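Local coordinates for protein probable mannosyltransferase KTR4 (Saccharomyces cerevisiae, PDB 5A07) that is probably a mannosyltransferase of the GT-A fold, whose lumenal part was modelled with guanosine-5'-diphosphate and a manganese ion, at residues 99-105 with 244-248; 254-259 with 319-325; 293-297 with 359-364. One frame throughout, in Å; residues are numbered along the deposited sequence.

Contact 1: 99-105 with 244-248; sequences LAGKAKG and DVFQF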
ATOM      1  N   LEU B  99      13.506  23.097  -6.909  1.00 29.67           N
ATOM      2  CA  LEU B  99      12.306  22.383  -6.471  1.00 27.78           C
ATOM      3  C   LEU B  99      12.549  21.318  -5.390  1.00 24.59           C
ATOM      4  O   LEU B  99      11.602  20.695  -4.912  1.00 23.12           O
ATOM      5  CB  LEU B  99      11.620  21.763  -7.681  1.00 32.14           C
ATOM      6  CG  LEU B  99      11.055  22.789  -8.708  1.00 37.12           C
ATOM      7  CD1 LEU B  99      10.605  22.059  -9.980  1.00 35.27           C
ATOM      8  CD2 LEU B  99       9.909  23.564  -8.100  1.00 41.04           C
ATOM      9  N   ALA B 100      13.805  21.040  -5.046  1.00 24.69           N
ATOM     10  CA  ALA B 100      14.084  19.959  -4.112  1.00 24.05           C
ATOM     11  C   ALA B 100      13.529  20.302  -2.773  1.00 24.39           C
ATOM     12  O   ALA B 100      13.766  21.364  -2.214  1.00 21.44           O
ATOM     13  CB  ALA B 100      15.565  19.729  -3.997  1.00 26.83           C
ATOM     14  N   GLY B 101      12.748  19.419  -2.219  1.00 22.42           N
ATOM     15  CA  GLY B 101      12.252  19.648  -0.868  1.00 21.78           C
ATOM     16  C   GLY B 101      10.990  20.438  -0.852  1.00 25.34           C
ATOM     17  O   GLY B 101      10.461  20.682   0.231  1.00 25.88           O
ATOM     18  N   LYS B 102      10.485  20.863  -2.005  1.00 23.27           N
ATOM     19  CA  LYS B 102       9.402  21.856  -2.001  1.00 25.37           C
ATOM     20  C   LYS B 102       8.056  21.283  -2.200  1.00 28.50           C
ATOM     21  O   LYS B 102       7.105  22.035  -2.178  1.00 28.37           O
ATOM     22  CB  LYS B 102       9.572  22.924  -3.098  1.00 29.74           C
ATOM     23  CG  LYS B 102      10.917  23.623  -3.129  1.00 33.14           C
ATOM     24  CD  LYS B 102      11.442  23.921  -1.732  1.00 44.30           C
ATOM     25  CE  LYS B 102      10.863  25.194  -1.224  1.00 51.22           C
ATOM     26  NZ  LYS B 102      11.681  26.247  -1.871  1.00 63.34           N
ATOM     27  N   ALA B 103       7.915  19.967  -2.388  1.00 23.28           N
ATOM     28  CA  ALA B 103       6.606  19.423  -2.446  1.00 22.06           C
ATOM     29  C   ALA B 103       5.931  19.541  -1.124  1.00 21.39           C
ATOM     30  O   ALA B 103       6.578  19.620  -0.061  1.00 21.00           O
ATOM     31  CB  ALA B 103       6.665  17.979  -2.909  1.00 25.99           C
ATOM     32  N   LYS B 104       4.602  19.553  -1.125  1.00 22.61           N
ATOM     33  CA  LYS B 104       3.866  19.578   0.137  1.00 24.33           C
ATOM     34  C   LYS B 104       3.674  18.135   0.681  1.00 24.25           C
ATOM     35  O   LYS B 104       2.612  17.530   0.544  1.00 22.31           O
ATOM     36  CB  LYS B 104       2.469  20.202  -0.011  1.00 24.95           C
ATOM     37  CG  LYS B 104       2.422  21.483  -0.746  1.00 31.02           C
ATOM     38  CD  LYS B 104       2.934  22.620  -0.003  1.00 42.07           C
ATOM     39  CE  LYS B 104       2.155  23.877  -0.455  1.00 50.44           C
ATOM     40  NZ  LYS B 104       3.081  25.023  -0.215  1.00 55.64           N
ATOM     41  N   GLY B 105       4.738  17.618   1.289  1.00 20.27           N
ATOM     42  CA  GLY B 105       4.801  16.232   1.635  1.00 18.94           C
ATOM     43  C   GLY B 105       5.441  16.040   2.984  1.00 17.19           C
ATOM     44  O   GLY B 105       6.219  16.917   3.437  1.00 17.57           O
ATOM     45  N   ASP B 244      13.960  13.687  -5.906  1.00 17.74           N
ATOM     46  CA  ASP B 244      12.812  14.007  -5.015  1.00 16.90           C
ATOM     47  C   ASP B 244      11.593  13.188  -5.426  1.00 18.69           C
ATOM     48  O   ASP B 244      11.074  13.332  -6.520  1.00 16.49           O
ATOM     49  CB  ASP B 244      12.532  15.492  -5.087  1.00 17.82           C
ATOM     50  CG  ASP B 244      11.496  15.976  -4.087  1.00 17.91           C
ATOM     51  OD1 ASP B 244      10.443  15.323  -3.895  1.00 18.23           O
ATOM     52  OD2 ASP B 244      11.742  17.017  -3.447  1.00 19.43           O
ATOM     53  N   VAL B 245      11.187  12.277  -4.554  1.00 18.08           N
ATOM     54  CA  VAL B 245      10.168  11.304  -4.849  1.00 17.59           C
ATOM     55  C   VAL B 245       8.809  11.931  -4.964  1.00 17.22           C
ATOM     56  O   VAL B 245       8.064  11.657  -5.896  1.00 16.39           O
ATOM     57  CB  VAL B 245      10.175  10.185  -3.773  1.00 17.63           C
ATOM     58  CG1 VAL B 245       8.993   9.258  -3.877  1.00 20.73           C
ATOM     59  CG2 VAL B 245      11.428   9.350  -3.919  1.00 17.28           C
ATOM     60  N   PHE B 246       8.486  12.821  -4.044  1.00 16.45           N
ATOM     61  CA  PHE B 246       7.206  13.561  -4.173  1.00 18.60           C
ATOM     62  C   PHE B 246       7.141  14.391  -5.443  1.00 19.07           C
ATOM     63  O   PHE B 246       6.096  14.436  -6.109  1.00 21.25           O
ATOM     64  CB  PHE B 246       6.932  14.441  -2.955  1.00 18.23           C
ATOM     65  CG  PHE B 246       6.842  13.724  -1.648  1.00 18.48           C
ATOM     66  CD1 PHE B 246       6.158  12.557  -1.509  1.00 18.46           C
ATOM     67  CD2 PHE B 246       7.344  14.296  -0.505  1.00 23.04           C
ATOM     68  CE1 PHE B 246       6.002  11.958  -0.287  1.00 18.60           C
ATOM     69  CE2 PHE B 246       7.212  13.659   0.733  1.00 22.44           C
ATOM     70  CZ  PHE B 246       6.529  12.482   0.827  1.00 20.71           C
ATOM     71  N   GLN B 247       8.213  15.034  -5.800  1.00 20.34           N
ATOM     72  CA  GLN B 247       8.220  15.841  -7.057  1.00 20.38           C
ATOM     73  C   GLN B 247       8.129  14.934  -8.279  1.00 21.86           C
ATOM     74  O   GLN B 247       7.536  15.331  -9.259  1.00 19.98           O
ATOM     75  CB  GLN B 247       9.456  16.792  -7.168  1.00 19.35           C
ATOM     76  CG  GLN B 247       9.492  17.862  -6.084  1.00 21.30           C
ATOM     77  CD  GLN B 247       8.430  18.959  -6.228  1.00 23.39           C
ATOM     78  OE1 GLN B 247       7.359  18.721  -6.702  1.00 28.47           O
ATOM     79  NE2 GLN B 247       8.767  20.175  -5.800  1.00 23.83           N
ATOM     80  N   PHE B 248       8.740  13.734  -8.240  1.00 17.69           N
ATOM     81  CA  PHE B 248       8.560  12.784  -9.295  1.00 18.06           C
ATOM     82  C   PHE B 248       7.104  12.414  -9.463  1.00 18.15           C
ATOM     83  O   PHE B 248       6.554  12.398 -10.584  1.00 19.81           O
ATOM     84  CB  PHE B 248       9.417  11.538  -9.067  1.00 18.68           C
ATOM     85  CG  PHE B 248       9.035  10.398  -9.924  1.00 18.47           C
ATOM     86  CD1 PHE B 248       9.535  10.287 -11.203  1.00 19.10           C
ATOM     87  CD2 PHE B 248       8.129   9.432  -9.459  1.00 18.20           C
ATOM     88  CE1 PHE B 248       9.140   9.259 -12.058  1.00 19.97           C
ATOM     89  CE2 PHE B 248       7.749   8.362 -10.284  1.00 18.70           C
ATOM     90  CZ  PHE B 248       8.235   8.288 -11.599  1.00 20.24           C
TER
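The carbonyl oxygen of L99 is gripped by two donors, one from each segment. Across the contact, Q247 NE2 reaches L99 O at 3.0 Å with an N-H...O angle of 171°; the bond lies in the carbonyl plane, on a lone pair, and L99 O stands 6° out of the Q247 amide plane. Within the loop, K102 N closes the type II beta turn 99-102 on the same oxygen at 3.1 Å. A bend at chi2 (-71°) turns the Q247 amide toward the turn.

The D244 carboxylate ties the turn to the start of the helix. G101 N meets D244 OD2 at 2.9 Å, nearly along the C-O axis, while D244 OD1 accepts from Q247 N, also at 2.9 Å but from above the carboxylate plane, which makes D244 the N-cap. Y136 OH also bonds to D244 OD2, giving that oxygen of the buried acid a second partner beside G101 N.

Apolar contact follows along the loop. A103 CB touches F246 CB at 3.5 Å and lies 3.9 Å from Q247 CD; next to it, the CA of G105 lies obliquely by F246 CE2 (3.6 Å).

The loop leads from helix 65-80 into strand 105-110 across the first turn of helix 245-251, and F246 packs on W229 of strand 227-230 and edge-to-face with Y136.

Contact 2: 254-259 with 319-325; sequences KIYGFV and TNFEIVD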
ATOM      1  N   LYS B 254       1.452  10.781 -10.886  1.00 19.71           N
ATOM      2  CA  LYS B 254       1.225   9.593 -10.152  1.00 20.24           C
ATOM      3  C   LYS B 254       0.549   9.893  -8.845  1.00 18.55           C
ATOM      4  O   LYS B 254       0.975  10.765  -8.092  1.00 18.43           O
ATOM      5  CB  LYS B 254       2.543   8.850  -9.898  1.00 20.41           C
ATOM      6  CG  LYS B 254       3.375   8.678 -11.141  1.00 20.54           C
ATOM      7  CD  LYS B 254       2.682   7.879 -12.211  1.00 22.21           C
ATOM      8  CE  LYS B 254       3.656   7.701 -13.392  1.00 24.96           C
ATOM      9  NZ  LYS B 254       2.857   7.028 -14.425  1.00 23.69           N
ATOM     10  N   ILE B 255      -0.489   9.136  -8.566  1.00 18.56           N
ATOM     11  CA  ILE B 255      -1.210   9.317  -7.314  1.00 19.84           C
ATOM     12  C   ILE B 255      -0.832   8.325  -6.228  1.00 18.59           C
ATOM     13  O   ILE B 255      -1.287   8.437  -5.110  1.00 17.60           O
ATOM     14  CB  ILE B 255      -2.727   9.224  -7.532  1.00 21.00           C
ATOM     15  CG1 ILE B 255      -3.153   7.864  -8.016  1.00 22.03           C
ATOM     16  CG2 ILE B 255      -3.168  10.395  -8.462  1.00 21.91           C
ATOM     17  CD1 ILE B 255      -4.665   7.564  -7.925  1.00 23.38           C
ATOM     18  N   TYR B 256      -0.043   7.302  -6.591  1.00 16.32           N
ATOM     19  CA  TYR B 256       0.231   6.254  -5.628  1.00 16.00           C
ATOM     20  C   TYR B 256       1.522   5.554  -6.037  1.00 16.22           C
ATOM     21  O   TYR B 256       1.759   5.319  -7.229  1.00 15.59           O
ATOM     22  CB  TYR B 256      -0.913   5.276  -5.555  1.00 16.07           C
ATOM     23  CG  TYR B 256      -0.834   4.328  -4.351  1.00 16.80           C
ATOM     24  CD1 TYR B 256      -1.205   4.769  -3.086  1.00 17.94           C
ATOM     25  CD2 TYR B 256      -0.399   3.051  -4.472  1.00 16.83           C
ATOM     26  CE1 TYR B 256      -1.122   3.936  -1.990  1.00 16.66           C
ATOM     27  CE2 TYR B 256      -0.355   2.196  -3.365  1.00 17.58           C
ATOM     28  CZ  TYR B 256      -0.735   2.664  -2.138  1.00 17.69           C
ATOM     29  OH  TYR B 256      -0.687   1.847  -1.053  1.00 17.98           O
ATOM     30  N   GLY B 257       2.338   5.257  -5.045  1.00 14.57           N
ATOM     31  CA  GLY B 257       3.557   4.504  -5.217  1.00 15.46           C
ATOM     32  C   GLY B 257       3.643   3.332  -4.268  1.00 15.06           C
ATOM     33  O   GLY B 257       3.328   3.465  -3.053  1.00 15.68           O
ATOM     34  N   PHE B 258       4.076   2.179  -4.804  1.00 13.00           N
ATOM     35  CA  PHE B 258       4.205   0.979  -4.039  1.00 13.63           C
ATOM     36  C   PHE B 258       5.498   0.257  -4.411  1.00 13.92           C
ATOM     37  O   PHE B 258       6.112   0.529  -5.446  1.00 13.60           O
ATOM     38  CB  PHE B 258       2.982   0.062  -4.234  1.00 13.00           C
ATOM     39  CG  PHE B 258       2.944  -0.669  -5.568  1.00 12.68           C
ATOM     40  CD1 PHE B 258       2.450  -0.065  -6.684  1.00 12.95           C
ATOM     41  CD2 PHE B 258       3.418  -1.953  -5.687  1.00 13.42           C
ATOM     42  CE1 PHE B 258       2.424  -0.729  -7.911  1.00 13.42           C
ATOM     43  CE2 PHE B 258       3.412  -2.619  -6.908  1.00 13.98           C
ATOM     44  CZ  PHE B 258       2.923  -1.986  -8.010  1.00 13.92           C
ATOM     45  N   VAL B 259       5.879  -0.659  -3.550  1.00 14.68           N
ATOM     46  CA  VAL B 259       7.007  -1.565  -3.792  1.00 15.88           C
ATOM     47  C   VAL B 259       6.695  -3.065  -3.862  1.00 16.62           C
ATOM     48  O   VAL B 259       7.434  -3.831  -4.575  1.00 16.07           O
ATOM     49  CB  VAL B 259       8.218  -1.358  -2.837  1.00 13.75           C
ATOM     50  CG1 VAL B 259       8.879  -0.020  -3.032  1.00 15.21           C
ATOM     51  CG2 VAL B 259       7.826  -1.525  -1.382  1.00 15.00           C
ATOM     52  N   THR B 319       0.719  -1.990   1.966  1.00 16.29           N
ATOM     53  CA  THR B 319       0.725  -0.584   2.380  1.00 17.44           C
ATOM     54  C   THR B 319       1.671  -0.201   3.534  1.00 16.40           C
ATOM     55  O   THR B 319       1.753   0.963   3.870  1.00 15.19           O
ATOM     56  CB  THR B 319      -0.702  -0.129   2.801  1.00 17.63           C
ATOM     57  OG1 THR B 319      -1.176  -1.018   3.807  1.00 17.30           O
ATOM     58  CG2 THR B 319      -1.636  -0.149   1.544  1.00 18.51           C
ATOM     59  N   ASN B 320       2.400  -1.136   4.156  1.00 16.47           N
ATOM     60  CA  ASN B 320       3.371  -0.680   5.140  1.00 15.98           C
ATOM     61  C   ASN B 320       4.332   0.349   4.578  1.00 16.61           C
ATOM     62  O   ASN B 320       4.887   1.153   5.303  1.00 15.75           O
ATOM     63  CB  ASN B 320       4.056  -1.830   5.868  1.00 16.90           C
ATOM     64  CG  ASN B 320       4.704  -2.856   4.946  1.00 16.21           C
ATOM     65  OD1 ASN B 320       5.636  -2.553   4.234  1.00 17.69           O
ATOM     66  ND2 ASN B 320       4.255  -4.071   5.036  1.00 18.19           N
ATOM     67  N   PHE B 321       4.608   0.254   3.286  1.00 16.69           N
ATOM     68  CA  PHE B 321       5.222   1.341   2.497  1.00 15.47           C
ATOM     69  C   PHE B 321       4.173   1.854   1.536  1.00 16.12           C
ATOM     70  O   PHE B 321       3.517   1.064   0.881  1.00 16.13           O
ATOM     71  CB  PHE B 321       6.378   0.784   1.651  1.00 15.02           C
ATOM     72  CG  PHE B 321       6.889   1.756   0.573  1.00 15.17           C
ATOM     73  CD1 PHE B 321       6.221   1.889  -0.635  1.00 16.81           C
ATOM     74  CD2 PHE B 321       7.949   2.545   0.799  1.00 17.24           C
ATOM     75  CE1 PHE B 321       6.674   2.766  -1.623  1.00 17.39           C
ATOM     76  CE2 PHE B 321       8.394   3.428  -0.140  1.00 17.14           C
ATOM     77  CZ  PHE B 321       7.765   3.556  -1.353  1.00 16.40           C
ATOM     78  N   GLU B 322       3.938   3.152   1.486  1.00 16.01           N
ATOM     79  CA  GLU B 322       3.130   3.691   0.384  1.00 16.07           C
ATOM     80  C   GLU B 322       3.491   5.183   0.227  1.00 16.13           C
ATOM     81  O   GLU B 322       3.820   5.858   1.227  1.00 15.86           O
ATOM     82  CB  GLU B 322       1.645   3.427   0.564  1.00 17.50           C
ATOM     83  CG  GLU B 322       1.063   3.965   1.855  1.00 18.99           C
ATOM     84  CD  GLU B 322      -0.411   3.674   2.074  1.00 21.66           C
ATOM     85  OE1 GLU B 322      -1.194   3.260   1.159  1.00 19.84           O
ATOM     86  OE2 GLU B 322      -0.827   3.913   3.213  1.00 21.49           O
ATOM     87  N   ILE B 323       3.538   5.673  -1.022  1.00 15.38           N
ATOM     88  CA  ILE B 323       3.657   7.118  -1.310  1.00 15.91           C
ATOM     89  C   ILE B 323       2.247   7.447  -1.839  1.00 16.94           C
ATOM     90  O   ILE B 323       1.796   6.830  -2.805  1.00 15.71           O
ATOM     91  CB  ILE B 323       4.635   7.396  -2.412  1.00 17.80           C
ATOM     92  CG1 ILE B 323       6.007   6.750  -2.214  1.00 18.42           C
ATOM     93  CG2 ILE B 323       4.827   8.875  -2.554  1.00 18.98           C
ATOM     94  CD1 ILE B 323       6.666   7.122  -0.985  1.00 19.85           C
ATOM     95  N   VAL B 324       1.569   8.393  -1.246  1.00 16.52           N
ATOM     96  CA  VAL B 324       0.173   8.607  -1.625  0.60 18.80           C
ATOM     97  C   VAL B 324      -0.149  10.096  -1.777  1.00 19.94           C
ATOM     98  O   VAL B 324       0.273  10.958  -0.987  1.00 19.62           O
ATOM     99  CB  VAL B 324      -0.829   7.820  -0.745  0.60 21.93           C
ATOM    100  CG1 VAL B 324      -0.623   8.091   0.693  0.60 22.84           C
ATOM    101  CG2 VAL B 324      -2.263   8.123  -1.184  0.60 21.47           C
ATOM    102  N   ASP B 325      -0.859  10.375  -2.861  1.00 18.49           N
ATOM    103  CA  ASP B 325      -1.400  11.674  -3.176  1.00 20.26           C
ATOM    104  C   ASP B 325      -2.721  11.765  -2.422  1.00 21.60           C
ATOM    105  O   ASP B 325      -3.716  11.133  -2.766  1.00 19.49           O
ATOM    106  CB  ASP B 325      -1.572  11.821  -4.696  1.00 22.74           C
ATOM    107  CG  ASP B 325      -2.083  13.217  -5.154  1.00 24.56           C
ATOM    108  OD1 ASP B 325      -2.635  13.957  -4.290  1.00 26.05           O
ATOM    109  OD2 ASP B 325      -1.882  13.564  -6.360  1.00 23.83           O
TER
HETATM  110  O   HOH W   1       0.174  13.315  -7.696  1.00 18.19           O
HETATM  111  O   HOH W   2       1.792   0.168  -1.068  1.00 19.77           O
HETATM  112  O   HOH W   3       4.298  -1.403  -1.210  1.00 14.93           O
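Three backbone hydrogen bonds join I255 and G257 to D325 and I323, and the axes of strands 256-258 and 322-325 run antiparallel at 175°. G257 and I323 form the hydrogen-bonded pair, with G257 N to I323 O at 2.8 Å and I323 N to G257 O at 3.0 Å. Y256 and V324 form the adjoining non-hydrogen-bonded pair, beyond which D325 N bonds to I255 O at 3.0 Å.

Among the polar side chains, Y256 OH donates to E322 OE1 at 2.7 Å. The oxygen lies at the edge of the phenol ring and is met on its anti side, with ring and carboxylate planes 88° apart. CG of Y256 stands anti to the backbone N (chi1 -167°), which carries the ring past V324 so that its OH reaches E322. The other carboxylate oxygen, E322 OE2, forms salt bridges with R358 and R230. D325 OD1 pairs with K226 and caps the following helix at D327 N.

Water extends the network: one molecule donates to both Y256 OH and F321 O.

Apolar contacts lie at both ends of Y256-V259. V324 CB approaches Y256 CD1 at 3.9 Å, while V259 CG1 sits over one face of the F321 ring, 4.1 Å from its centroid and offset toward the rim, a CH-pi contact.

The pairing belongs to the central mixed sheet, in which strand 322-325 lies between 227-230 and 256-262, antiparallel to both. An antiparallel strand set into a largely parallel sheet is characteristic of the GT-A fold, and the side chain of T319 is about 7 Å from the bound guanosine-5'-diphosphate.

Contact 3: 293-297 with 359-364; sequences FAWLK and SLALAL. With ACT (acetate ion), chain H.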
ATOM      1  N   PHE B 293      -8.647  -3.715 -13.508  1.00 21.94           N
ATOM      2  CA  PHE B 293      -9.659  -4.736 -13.318  1.00 21.35           C
ATOM      3  C   PHE B 293      -9.158  -6.151 -13.412  1.00 22.69           C
ATOM      4  O   PHE B 293      -9.586  -6.990 -12.659  1.00 21.27           O
ATOM      5  CB  PHE B 293     -10.815  -4.528 -14.318  1.00 22.88           C
ATOM      6  CG  PHE B 293     -11.395  -3.154 -14.257  1.00 24.40           C
ATOM      7  CD1 PHE B 293     -11.938  -2.662 -13.089  1.00 24.55           C
ATOM      8  CD2 PHE B 293     -11.407  -2.346 -15.376  1.00 27.72           C
ATOM      9  CE1 PHE B 293     -12.471  -1.370 -13.027  1.00 26.44           C
ATOM     10  CE2 PHE B 293     -11.957  -1.073 -15.316  1.00 26.47           C
ATOM     11  CZ  PHE B 293     -12.460  -0.576 -14.126  1.00 26.06           C
ATOM     12  N   ALA B 294      -8.212  -6.429 -14.316  1.00 20.37           N
ATOM     13  CA  ALA B 294      -7.674  -7.733 -14.402  1.00 20.64           C
ATOM     14  C   ALA B 294      -6.952  -8.175 -13.088  1.00 18.82           C
ATOM     15  O   ALA B 294      -7.073  -9.324 -12.617  1.00 18.41           O
ATOM     16  CB  ALA B 294      -6.753  -7.795 -15.612  1.00 23.54           C
ATOM     17  N   TRP B 295      -6.223  -7.260 -12.513  1.00 18.40           N
ATOM     18  CA  TRP B 295      -5.514  -7.502 -11.244  1.00 18.07           C
ATOM     19  C   TRP B 295      -6.456  -7.887 -10.126  1.00 17.62           C
ATOM     20  O   TRP B 295      -6.143  -8.795  -9.348  1.00 20.26           O
ATOM     21  CB  TRP B 295      -4.754  -6.240 -10.874  1.00 18.18           C
ATOM     22  CG  TRP B 295      -3.914  -6.223  -9.658  1.00 18.32           C
ATOM     23  CD1 TRP B 295      -2.825  -6.982  -9.402  1.00 18.25           C
ATOM     24  CD2 TRP B 295      -4.051  -5.351  -8.532  1.00 16.03           C
ATOM     25  NE1 TRP B 295      -2.282  -6.654  -8.188  1.00 15.57           N
ATOM     26  CE2 TRP B 295      -2.992  -5.629  -7.653  1.00 16.36           C
ATOM     27  CE3 TRP B 295      -4.949  -4.389  -8.180  1.00 16.50           C
ATOM     28  CZ2 TRP B 295      -2.840  -4.979  -6.441  1.00 16.50           C
ATOM     29  CZ3 TRP B 295      -4.771  -3.705  -6.992  1.00 18.00           C
ATOM     30  CH2 TRP B 295      -3.722  -4.013  -6.136  1.00 17.01           C
ATOM     31  N   LEU B 296      -7.629  -7.272 -10.043  1.00 19.97           N
ATOM     32  CA  LEU B 296      -8.665  -7.679  -9.079  1.00 20.13           C
ATOM     33  C   LEU B 296      -9.317  -9.068  -9.365  1.00 20.88           C
ATOM     34  O   LEU B 296      -9.814  -9.722  -8.468  1.00 20.84           O
ATOM     35  CB  LEU B 296      -9.769  -6.665  -9.063  1.00 22.54           C
ATOM     36  CG  LEU B 296      -9.369  -5.222  -8.789  1.00 20.75           C
ATOM     37  CD1 LEU B 296     -10.547  -4.300  -8.871  1.00 21.94           C
ATOM     38  CD2 LEU B 296      -8.732  -5.161  -7.380  1.00 21.63           C
ATOM     39  N   LYS B 297      -9.267  -9.536 -10.599  1.00 18.84           N
ATOM     40  CA  LYS B 297     -10.033 -10.703 -11.026  1.00 20.00           C
ATOM     41  C   LYS B 297      -9.185 -11.903 -11.370  1.00 19.85           C
ATOM     42  O   LYS B 297      -9.725 -12.921 -11.777  1.00 22.97           O
ATOM     43  CB  LYS B 297     -10.880 -10.327 -12.236  1.00 20.62           C
ATOM     44  CG  LYS B 297     -11.834  -9.203 -12.039  1.00 21.13           C
ATOM     45  CD  LYS B 297     -12.881  -9.428 -10.974  1.00 23.51           C
ATOM     46  CE  LYS B 297     -13.648 -10.730 -11.186  1.00 26.85           C
ATOM     47  NZ  LYS B 297     -14.766 -10.913 -10.161  1.00 29.26           N
ATOM     48  N   SER B 359      -6.457  -0.563  -1.878  1.00 16.39           N
ATOM     49  CA  SER B 359      -6.117  -1.171  -3.182  1.00 17.33           C
ATOM     50  C   SER B 359      -7.376  -1.326  -4.068  1.00 18.75           C
ATOM     51  O   SER B 359      -7.319  -1.039  -5.256  1.00 17.22           O
ATOM     52  CB  SER B 359      -5.463  -2.541  -3.009  1.00 19.39           C
ATOM     53  OG  SER B 359      -4.239  -2.418  -2.307  1.00 17.15           O
ATOM     54  N   LEU B 360      -8.505  -1.661  -3.458  1.00 17.17           N
ATOM     55  CA  LEU B 360      -9.781  -1.742  -4.235  1.00 20.09           C
ATOM     56  C   LEU B 360     -10.202  -0.404  -4.768  1.00 20.24           C
ATOM     57  O   LEU B 360     -10.555  -0.248  -5.933  1.00 23.04           O
ATOM     58  CB  LEU B 360     -10.922  -2.351  -3.375  1.00 19.13           C
ATOM     59  CG  LEU B 360     -10.753  -3.811  -3.171  1.00 19.83           C
ATOM     60  CD1 LEU B 360     -11.648  -4.315  -2.035  1.00 20.62           C
ATOM     61  CD2 LEU B 360     -11.109  -4.592  -4.413  1.00 19.81           C
ATOM     62  N   ALA B 361     -10.071   0.618  -3.923  1.00 20.67           N
ATOM     63  CA  ALA B 361     -10.378   1.956  -4.333  1.00 19.58           C
ATOM     64  C   ALA B 361      -9.463   2.428  -5.465  1.00 19.69           C
ATOM     65  O   ALA B 361      -9.934   3.045  -6.434  1.00 17.26           O
ATOM     66  CB  ALA B 361     -10.297   2.919  -3.194  1.00 21.39           C
ATOM     67  N   LEU B 362      -8.162   2.214  -5.304  1.00 17.19           N
ATOM     68  CA  LEU B 362      -7.234   2.625  -6.353  1.00 16.21           C
ATOM     69  C   LEU B 362      -7.538   1.879  -7.693  1.00 16.31           C
ATOM     70  O   LEU B 362      -7.469   2.430  -8.751  1.00 18.84           O
ATOM     71  CB  LEU B 362      -5.806   2.349  -5.888  1.00 16.14           C
ATOM     72  CG  LEU B 362      -5.250   3.324  -4.879  1.00 18.89           C
ATOM     73  CD1 LEU B 362      -4.008   2.670  -4.244  1.00 18.28           C
ATOM     74  CD2 LEU B 362      -4.875   4.640  -5.537  1.00 19.25           C
ATOM     75  N   ALA B 363      -7.799   0.596  -7.618  1.00 16.73           N
ATOM     76  CA  ALA B 363      -7.968  -0.196  -8.827  1.00 17.92           C
ATOM     77  C   ALA B 363      -9.310   0.146  -9.547  1.00 21.40           C
ATOM     78  O   ALA B 363      -9.389   0.095 -10.775  1.00 23.59           O
ATOM     79  CB  ALA B 363      -7.942  -1.662  -8.463  1.00 17.41           C
ATOM     80  N   LEU B 364     -10.341   0.471  -8.769  1.00 20.22           N
ATOM     81  CA  LEU B 364     -11.681   0.710  -9.331  1.00 21.72           C
ATOM     82  C   LEU B 364     -11.869   2.154  -9.743  1.00 21.96           C
ATOM     83  O   LEU B 364     -12.527   2.420 -10.784  1.00 24.14           O
ATOM     84  CB  LEU B 364     -12.763   0.331  -8.320  1.00 22.93           C
ATOM     85  CG  LEU B 364     -12.796  -1.165  -8.094  1.00 23.28           C
ATOM     86  CD1 LEU B 364     -13.633  -1.462  -6.889  1.00 23.08           C
ATOM     87  CD2 LEU B 364     -13.315  -1.924  -9.288  1.00 23.69           C
TER
HETATM   88  C   ACT H1465     -17.317 -13.834 -10.101  1.00 34.14           C
HETATM   89  O   ACT H1465     -16.482 -14.716 -10.441  1.00 33.12           O
HETATM   90  OXT ACT H1465     -17.093 -12.595 -10.076  1.00 30.85           O
HETATM   91  CH3 ACT H1465     -18.710 -14.288  -9.681  1.00 39.10           C
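L296 and A363 make the tight part of this contact: L296 CD1 lies 3.7 Å from both A363 CB and L364 CD2, and L296 CD2 meets L360 CD2 at 3.8 Å. The A363 methyl thereby rests against both branches of L296. The flanking rings touch less closely, by their edges or obliquely. CG anti to the backbone N (chi1 -178°) swings the W295 indole across; A363 CB lies at its edge, 4.0 Å from CZ3, and S359 CB approaches CH2 obliquely at 3.9 Å. On the other flank, L364 CD2 meets the F293 ring in its plane, 3.9 Å from CE1.

This is a helix-helix contact between short segments, with axes 9.7 Å apart at closest and inclined at 140°. It joins helix 293-297 to helix 354-365, whose L362 turns toward I255 beside the central sheet of the GT-A fold.

Polar groups around this apolar seam bond to other parts of the chain: W295 NE1 to N261, S359 OG to A355 O and F317 N. K297, by contrast, lies off the interface. Its NZ donates to OXT of an acetate ion, probably from the crystallisation liquor, at 2.9 Å, and to G311 O and L53 O; Y306 OH lies beside NZ and is hydrogen-bonded to the acetate too.

Contacts 2 and 3 are buried, their centres about 6 and 13 Å from the chain centre; contact 1, at about 20 Å, is only partly buried, with L99 and K102 exposed. Chemistry changes with place: contact 1 is a loop clamped to a helix start by polar side chains, contact 2 is strand pairing with charges and waters at its margins, and contact 3 is apolar between helices. Both outer contacts touch contact 2, F246 CE1 meeting I323 CG2 at 4.0 Å and L362 CD1 meeting Y256 CG at 3.6 Å. Contacts 1 and 3 stay apart, their nearest atoms about 14 Å from each other. Contacts 2 and 3 cross along the chain.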